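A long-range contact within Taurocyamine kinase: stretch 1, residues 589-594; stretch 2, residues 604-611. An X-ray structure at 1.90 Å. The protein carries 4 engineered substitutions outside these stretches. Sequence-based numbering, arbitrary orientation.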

ATOM      1  N   ARG A 589     -23.965  -6.098   0.940  1.00 16.01           N
ATOM      2  CA  ARG A 589     -24.129  -7.036  -0.156  1.00 16.42           C
ATOM      3  C   ARG A 589     -24.894  -8.181   0.498  1.00 19.11           C
ATOM      4  O   ARG A 589     -24.415  -8.748   1.473  1.00 16.91           O
ATOM      5  CB  ARG A 589     -22.777  -7.481  -0.762  1.00 21.03           C
ATOM      6  CG  ARG A 589     -22.916  -8.448  -1.943  1.00 24.23           C
ATOM      7  CD  ARG A 589     -21.611  -8.710  -2.753  1.00 33.85           C
ATOM      8  NE  ARG A 589     -20.375  -8.441  -2.006  1.00 42.95           N
ATOM      9  CZ  ARG A 589     -19.485  -9.372  -1.658  1.00 39.58           C
ATOM     10  NH1 ARG A 589     -19.689 -10.646  -1.967  1.00 43.61           N
ATOM     11  NH2 ARG A 589     -18.392  -9.037  -0.987  1.00 45.79           N
ATOM     12  N   ILE A 590     -26.112  -8.442   0.025  1.00 16.32           N
ATOM     13  CA  ILE A 590     -26.955  -9.495   0.594  1.00 21.91           C
ATOM     14  C   ILE A 590     -26.966 -10.689  -0.360  1.00 16.14           C
ATOM     15  O   ILE A 590     -27.307 -10.547  -1.527  1.00 17.63           O
ATOM     16  CB  ILE A 590     -28.399  -9.006   0.845  1.00 18.65           C
ATOM     17  CG1 ILE A 590     -28.394  -7.736   1.706  1.00 17.95           C
ATOM     18  CG2 ILE A 590     -29.262 -10.116   1.506  1.00 13.23           C
ATOM     19  CD1 ILE A 590     -29.756  -7.042   1.755  1.00 19.96           C
ATOM     20  N   ILE A 591     -26.612 -11.864   0.156  1.00 16.21           N
ATOM     21  CA  ILE A 591     -26.257 -13.006  -0.690  1.00 14.97           C
ATOM     22  C   ILE A 591     -27.014 -14.264  -0.312  1.00 19.25           C
ATOM     23  O   ILE A 591     -27.089 -14.601   0.854  1.00 16.37           O
ATOM     24  CB  ILE A 591     -24.735 -13.324  -0.581  1.00 17.60           C
ATOM     25  CG1 ILE A 591     -23.885 -12.112  -0.972  1.00 17.28           C
ATOM     26  CG2 ILE A 591     -24.342 -14.536  -1.427  1.00 19.34           C
ATOM     27  CD1 ILE A 591     -22.600 -12.027  -0.158  1.00 24.30           C
ATOM     28  N   SER A 592     -27.564 -14.958  -1.301  1.00 16.81           N
ATOM     29  CA  SER A 592     -28.131 -16.283  -1.053  1.00 20.05           C
ATOM     30  C   SER A 592     -27.402 -17.266  -1.946  1.00 15.52           C
ATOM     31  O   SER A 592     -27.146 -16.960  -3.100  1.00 18.98           O
ATOM     32  CB  SER A 592     -29.635 -16.307  -1.322  1.00 16.68           C
ATOM     33  OG  SER A 592     -30.181 -17.591  -1.019  1.00 20.31           O
ATOM     34  N   MET A 593     -27.064 -18.441  -1.426  1.00 19.38           N
ATOM     35  CA  MET A 593     -26.400 -19.430  -2.251  1.00 18.56           C
ATOM     36  C   MET A 593     -26.518 -20.835  -1.672  1.00 23.92           C
ATOM     37  O   MET A 593     -26.804 -21.003  -0.491  1.00 22.17           O
ATOM     38  CB  MET A 593     -24.920 -19.073  -2.417  1.00 16.52           C
ATOM     39  CG  MET A 593     -24.157 -19.151  -1.107  1.00 22.42           C
ATOM     40  SD  MET A 593     -22.374 -18.934  -1.263  1.00 37.25           S
ATOM     41  CE  MET A 593     -22.227 -17.284  -1.908  1.00 30.98           C
ATOM     42  N   GLN A 594     -26.288 -21.839  -2.516  1.00 25.46           N
ATOM     43  CA  GLN A 594     -26.257 -23.235  -2.064  1.00 26.26           C
ATOM     44  C   GLN A 594     -25.681 -24.140  -3.142  1.00 25.62           C
ATOM     45  O   GLN A 594     -25.561 -23.742  -4.302  1.00 24.91           O
ATOM     46  CB  GLN A 594     -27.658 -23.723  -1.682  1.00 27.37           C
ATOM     47  CG  GLN A 594     -28.563 -24.000  -2.868  1.00 26.31           C
ATOM     48  CD  GLN A 594     -30.023 -24.065  -2.474  1.00 26.21           C
ATOM     49  OE1 GLN A 594     -30.495 -23.257  -1.676  1.00 23.93           O
ATOM     50  NE2 GLN A 594     -30.748 -25.034  -3.029  1.00 25.58           N
TER
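Stretch 2 604-611: KRLIEGIN

Stretch 2 is a helical segment lying on a β-strand, and it runs nearly against it: the N-to-C directions of helix and strand meet at 153°, with the axes 7.5 Å apart at closest approach. The helix assignment rests on phi/psi values near -60/-45 and on i+4 backbone bonds such as G609 N to R605 O (3.0 Å) and I610 N to L606 O (2.9 Å). The register follows the reversed direction, with CA of S592 5.1 Å from CA of L606, and CA of I590 7.2 Å from CA of I610.

Strand alternation decides which side chains face the helix. The CA-to-CB bonds of I590, S592 and Q594 point toward it, those of I591 and M593 away. S592 has a small side chain, and here the backbones come close: its CB lies 3.6 Å from CB of L606.

L606 leaves the helix sideways, but its t/p rotamer (chi1 -179°, chi2 56°) brings the end of the side chain nearer the strand. CD1 thus reaches 3.6 Å from I590 CG2 and equally 3.6 Å from I590 O. I590, in the m/t rotamer, also places CG2 4.4 Å from CG1 of I610. Near this methyl the helix presents G609, which has no side chain; an ideal CB there would stand 4.5 Å from I590 CG2.

The polar end of the contact depends on R605. Its bond to CB points toward the strand, and t, t, p for chi1 to chi3 carry the guanidinium along to Q594. There NH2 donates to Q594 OE1 at 2.7 Å with an N-H...O angle of 161°, while NH1 adds a weak bond to the same oxygen (3.2 Å, 134°). OE1 lies at the guanidinium edge, near its plane, as in-plane N-H donors require. S592 OG is 3.0 Å from R605 NE.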

ATOM      1  N   LYS A 604     -35.764 -17.362  -3.622  1.00 13.79           N
ATOM      2  CA  LYS A 604     -36.763 -17.219  -2.578  1.00 18.54           C
ATOM      3  C   LYS A 604     -36.109 -16.796  -1.250  1.00 20.71           C
ATOM      4  O   LYS A 604     -36.543 -15.828  -0.635  1.00 17.66           O
ATOM      5  CB  LYS A 604     -37.540 -18.528  -2.405  1.00 21.91           C
ATOM      6  CG  LYS A 604     -38.739 -18.427  -1.446  1.00 26.00           C
ATOM      7  CD  LYS A 604     -39.664 -19.640  -1.568  1.00 34.89           C
ATOM      8  CE  LYS A 604     -40.783 -19.601  -0.530  1.00 39.32           C
ATOM      9  NZ  LYS A 604     -40.216 -19.708   0.837  1.00 36.54           N
ATOM     10  N   ARG A 605     -35.057 -17.505  -0.836  1.00 19.31           N
ATOM     11  CA  ARG A 605     -34.344 -17.186   0.402  1.00 18.57           C
ATOM     12  C   ARG A 605     -33.773 -15.767   0.349  1.00 18.18           C
ATOM     13  O   ARG A 605     -33.918 -15.000   1.297  1.00 17.63           O
ATOM     14  CB  ARG A 605     -33.218 -18.202   0.660  1.00 18.79           C
ATOM     15  CG  ARG A 605     -32.507 -18.016   1.980  1.00 23.28           C
ATOM     16  CD  ARG A 605     -31.623 -19.222   2.306  1.00 24.52           C
ATOM     17  NE  ARG A 605     -30.740 -19.549   1.196  1.00 25.42           N
ATOM     18  CZ  ARG A 605     -30.831 -20.642   0.448  1.00 21.13           C
ATOM     19  NH1 ARG A 605     -31.750 -21.560   0.710  1.00 26.97           N
ATOM     20  NH2 ARG A 605     -29.981 -20.823  -0.553  1.00 22.48           N
ATOM     21  N   LEU A 606     -33.135 -15.418  -0.768  1.00 18.92           N
ATOM     22  CA  LEU A 606     -32.673 -14.042  -0.939  1.00 18.45           C
ATOM     23  C   LEU A 606     -33.796 -13.014  -0.748  1.00 15.15           C
ATOM     24  O   LEU A 606     -33.638 -12.090   0.050  1.00 16.67           O
ATOM     25  CB  LEU A 606     -32.039 -13.828  -2.312  1.00 15.29           C
ATOM     26  CG  LEU A 606     -31.536 -12.379  -2.450  1.00 15.63           C
ATOM     27  CD1 LEU A 606     -30.548 -12.010  -1.306  1.00 16.34           C
ATOM     28  CD2 LEU A 606     -30.891 -12.147  -3.799  1.00 15.10           C
ATOM     29  N   ILE A 607     -34.911 -13.150  -1.471  1.00 17.65           N
ATOM     30  CA  ILE A 607     -35.965 -12.121  -1.420  1.00 18.00           C
ATOM     31  C   ILE A 607     -36.514 -11.954   0.004  1.00 19.32           C
ATOM     32  O   ILE A 607     -36.725 -10.834   0.499  1.00 15.91           O
ATOM     33  CB  ILE A 607     -37.140 -12.426  -2.406  1.00 20.61           C
ATOM     34  CG1 ILE A 607     -36.628 -12.560  -3.845  1.00 20.32           C
ATOM     35  CG2 ILE A 607     -38.225 -11.347  -2.311  1.00 22.87           C
ATOM     36  CD1 ILE A 607     -35.727 -11.437  -4.294  1.00 24.98           C
ATOM     37  N   GLU A 608     -36.704 -13.075   0.681  1.00 17.91           N
ATOM     38  CA  GLU A 608     -37.247 -13.049   2.019  1.00 15.58           C
ATOM     39  C   GLU A 608     -36.264 -12.385   2.979  1.00 17.02           C
ATOM     40  O   GLU A 608     -36.678 -11.689   3.903  1.00 16.18           O
ATOM     41  CB  GLU A 608     -37.587 -14.463   2.479  1.00 18.56           C
ATOM     42  CG  GLU A 608     -38.801 -15.034   1.759  1.00 24.63           C
ATOM     43  CD  GLU A 608     -38.994 -16.509   2.039  1.00 36.92           C
ATOM     44  OE1 GLU A 608     -38.162 -17.092   2.780  1.00 32.47           O
ATOM     45  OE2 GLU A 608     -39.967 -17.081   1.500  1.00 38.69           O
ATOM     46  N   GLY A 609     -34.968 -12.563   2.729  1.00 14.45           N
ATOM     47  CA  GLY A 609     -33.955 -11.923   3.544  1.00 17.73           C
ATOM     48  C   GLY A 609     -33.880 -10.419   3.338  1.00 14.79           C
ATOM     49  O   GLY A 609     -33.656  -9.646   4.273  1.00 11.72           O
ATOM     50  N   ILE A 610     -34.032 -10.003   2.090  1.00 15.54           N
ATOM     51  CA  ILE A 610     -34.006  -8.572   1.769  1.00 17.27           C
ATOM     52  C   ILE A 610     -35.177  -7.871   2.452  1.00 16.56           C
ATOM     53  O   ILE A 610     -35.017  -6.822   3.105  1.00 15.57           O
ATOM     54  CB  ILE A 610     -34.086  -8.318   0.242  1.00 14.92           C
ATOM     55  CG1 ILE A 610     -32.953  -9.019  -0.524  1.00 18.21           C
ATOM     56  CG2 ILE A 610     -34.103  -6.806  -0.059  1.00 16.11           C
ATOM     57  CD1 ILE A 610     -33.093  -8.864  -2.038  1.00 14.26           C
ATOM     58  N   ASN A 611     -36.356  -8.464   2.307  1.00 14.63           N
ATOM     59  CA  ASN A 611     -37.544  -7.928   2.943  1.00 19.27           C
ATOM     60  C   ASN A 611     -37.408  -7.835   4.465  1.00 16.64           C
ATOM     61  O   ASN A 611     -37.801  -6.841   5.052  1.00 15.05           O
ATOM     62  CB  ASN A 611     -38.770  -8.760   2.560  1.00 13.68           C
ATOM     63  CG  ASN A 611     -39.191  -8.530   1.118  1.00 26.43           C
ATOM     64  OD1 ASN A 611     -38.855  -7.501   0.518  1.00 25.64           O
ATOM     65  ND2 ASN A 611     -39.916  -9.487   0.549  1.00 25.34           N
TER